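Local coordinates for protein endo-pectate lyase (Erwinia chrysanthemi, PDB 3B4N) that probably cleaves pectate and highly methylated pectins from within by calcium-dependent elimination, leaving oligosaccharides with unsaturated galacturonosyl ends, at residues V187-I192 against G209-A214. Sequence-based numbering, arbitrary orientation.
Sequences VIWEDI and GIAHNA. With CA (calcium ion), chain C.
The indole of Trp189 brings CE3 against the methyl of Ala211, CB 3.8 Å away, and on the same methyl rests CD1 of Ile192 (4.0 Å). Alanine suits this spot because its small side chain lets both the indole and the isoleucine reach it, while Val187 CG1 covers one indole face toward the rim. The backbones of strands 187-189 and 210-213 run parallel, Ile188 level with Ile210 on one face and Trp189 with Ala211 on the other. Ile210 N donates to Val187 O, and Ile210 O accepts from Trp189 N; His212 gives its N-H to Trp189 O, and its O accepts Ile192 N at 2.9 Å. At Gly209 a side chain would collide with Val187 O, and the backbone angles (phi 98°) also suit glycine. His212 CG lies anti to its backbone N (chi1 -175°), and the imidazole edge meets Glu190 O through CD2 at 3.2 Å, while ND1 is hydrogen-bonded to Thr244 OG1.

At the C-terminal end of the pair, both segments supply ligands to a calcium ion. Asp191 OD1 and Asn213 OD1 bind it at 2.4 and 2.3 Å, carboxylate and amide planes turned 66° apart; Ile192 O, Tyr218 O and two waters complete the set. The two OD1 atoms lie 3.1 Å apart without a hydrogen bond, a closeness the shared cation probably pays for; aspartate adds partly balancing charge, asparagine a neutral oxygen. The pair belongs to successive coils of the right-handed parallel beta-helix, strand 164-166 flanking 187-189 and strand 241-244 flanking 210-213, with strand 22-29 packed on Ile188 and His212.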
loop_
_atom_site.group_PDB
_atom_site.type_symbol
_atom_site.label_atom_id
_atom_site.label_comp_id
_atom_site.label_asym_id
_atom_site.label_seq_id
_atom_site.Cartn_x
_atom_site.Cartn_y
_atom_site.Cartn_z
ATOM N N VAL A 187 -5.360 -3.118 3.312
ATOM C CA VAL A 187 -5.710 -1.933 4.075
ATOM C C VAL A 187 -5.935 -0.827 3.050
ATOM O O VAL A 187 -5.247 -0.761 2.029
ATOM C CB VAL A 187 -4.597 -1.537 5.075
ATOM C CG1 VAL A 187 -4.901 -0.160 5.669
ATOM C CG2 VAL A 187 -4.530 -2.579 6.203
ATOM N N ILE A 188 -6.933 0.009 3.309
ATOM C CA ILE A 188 -7.264 1.107 2.411
ATOM C C ILE A 188 -7.106 2.414 3.167
ATOM O O ILE A 188 -7.696 2.587 4.228
ATOM C CB ILE A 188 -8.712 0.998 1.907
ATOM C CG1 ILE A 188 -8.861 -0.263 1.053
ATOM C CG2 ILE A 188 -9.097 2.254 1.119
ATOM C CD1 ILE A 188 -10.258 -0.471 0.488
ATOM N N TRP A 189 -6.273 3.303 2.635
ATOM C CA TRP A 189 -6.059 4.622 3.244
ATOM C C TRP A 189 -6.812 5.606 2.352
ATOM O O TRP A 189 -6.430 5.819 1.204
ATOM C CB TRP A 189 -4.570 4.985 3.252
ATOM C CG TRP A 189 -3.709 4.189 4.208
ATOM C CD1 TRP A 189 -3.258 4.591 5.432
ATOM C CD2 TRP A 189 -3.134 2.893 3.977
ATOM N NE1 TRP A 189 -2.429 3.638 5.974
ATOM C CE2 TRP A 189 -2.337 2.585 5.102
ATOM C CE3 TRP A 189 -3.212 1.967 2.926
ATOM C CZ2 TRP A 189 -1.619 1.391 5.203
ATOM C CZ3 TRP A 189 -2.496 0.775 3.030
ATOM C CH2 TRP A 189 -1.710 0.502 4.160
ATOM N N GLU A 190 -7.875 6.211 2.875
ATOM C CA GLU A 190 -8.679 7.142 2.076
ATOM C C GLU A 190 -7.980 8.466 1.728
ATOM O O GLU A 190 -8.305 9.105 0.721
ATOM C CB GLU A 190 -10.027 7.382 2.767
ATOM C CG GLU A 190 -10.968 6.157 2.742
ATOM C CD GLU A 190 -11.462 5.786 1.343
ATOM O OE1 GLU A 190 -11.600 6.690 0.491
ATOM O OE2 GLU A 190 -11.740 4.591 1.092
ATOM N N ASP A 191 -7.018 8.864 2.554
ATOM C CA ASP A 191 -6.206 10.061 2.327
ATOM C C ASP A 191 -5.091 9.985 3.354
ATOM O O ASP A 191 -5.270 10.371 4.507
ATOM C CB ASP A 191 -7.007 11.357 2.532
ATOM C CG ASP A 191 -6.206 12.612 2.155
ATOM O OD1 ASP A 191 -4.964 12.542 2.072
ATOM O OD2 ASP A 191 -6.821 13.683 1.949
ATOM N N ILE A 192 -3.941 9.470 2.937
ATOM C CA ILE A 192 -2.804 9.335 3.829
ATOM C C ILE A 192 -2.547 10.644 4.560
ATOM O O ILE A 192 -2.559 11.708 3.939
ATOM C CB ILE A 192 -1.536 8.988 3.037
ATOM C CG1 ILE A 192 -1.670 7.599 2.412
ATOM C CG2 ILE A 192 -0.316 9.072 3.951
ATOM C CD1 ILE A 192 -0.566 7.285 1.421
ATOM N N GLY A 209 -3.865 -3.733 -0.897
ATOM C CA GLY A 209 -4.233 -2.474 -0.270
ATOM C C GLY A 209 -4.322 -1.372 -1.315
ATOM O O GLY A 209 -3.783 -1.496 -2.418
ATOM N N ILE A 210 -5.000 -0.285 -0.961
ATOM C CA ILE A 210 -5.169 0.862 -1.852
ATOM C C ILE A 210 -4.873 2.093 -1.008
ATOM O O ILE A 210 -5.497 2.277 0.030
ATOM C CB ILE A 210 -6.623 0.965 -2.375
ATOM C CG1 ILE A 210 -7.017 -0.311 -3.135
ATOM C CG2 ILE A 210 -6.757 2.187 -3.273
ATOM C CD1 ILE A 210 -6.346 -0.488 -4.468
ATOM N N ALA A 211 -3.914 2.915 -1.431
ATOM C CA ALA A 211 -3.575 4.111 -0.670
ATOM C C ALA A 211 -3.749 5.368 -1.510
ATOM O O ALA A 211 -3.071 5.568 -2.512
ATOM C CB ALA A 211 -2.142 4.018 -0.151
ATOM N N HIS A 212 -4.659 6.222 -1.070
ATOM C CA HIS A 212 -4.938 7.455 -1.766
ATOM C C HIS A 212 -4.263 8.641 -1.097
ATOM O O HIS A 212 -4.088 8.672 0.115
ATOM C CB HIS A 212 -6.452 7.701 -1.779
ATOM C CG HIS A 212 -6.867 8.892 -2.584
ATOM N ND1 HIS A 212 -6.783 8.923 -3.959
ATOM C CD2 HIS A 212 -7.367 10.094 -2.209
ATOM C CE1 HIS A 212 -7.217 10.090 -4.398
ATOM N NE2 HIS A 212 -7.576 10.820 -3.358
ATOM N N ASN A 213 -3.832 9.596 -1.906
ATOM C CA ASN A 213 -3.311 10.833 -1.351
ATOM C C ASN A 213 -3.699 11.897 -2.359
ATOM O O ASN A 213 -3.995 11.587 -3.507
ATOM C CB ASN A 213 -1.797 10.809 -1.111
ATOM C CG ASN A 213 -1.412 11.665 0.093
ATOM O OD1 ASN A 213 -2.222 12.463 0.571
ATOM N ND2 ASN A 213 -0.186 11.512 0.584
ATOM N N ALA A 214 -3.729 13.148 -1.934
ATOM C CA ALA A 214 -4.133 14.195 -2.857
ATOM C C ALA A 214 -3.441 15.504 -2.578
ATOM O O ALA A 214 -3.123 15.823 -1.435
ATOM C CB ALA A 214 -5.641 14.392 -2.784
HETATM CA CA CA C . -2.856 13.489 2.539
HETATM O O HOH W 1 -0.522 13.528 3.205
HETATM O O HOH W 2 -2.546 15.491 1.289
#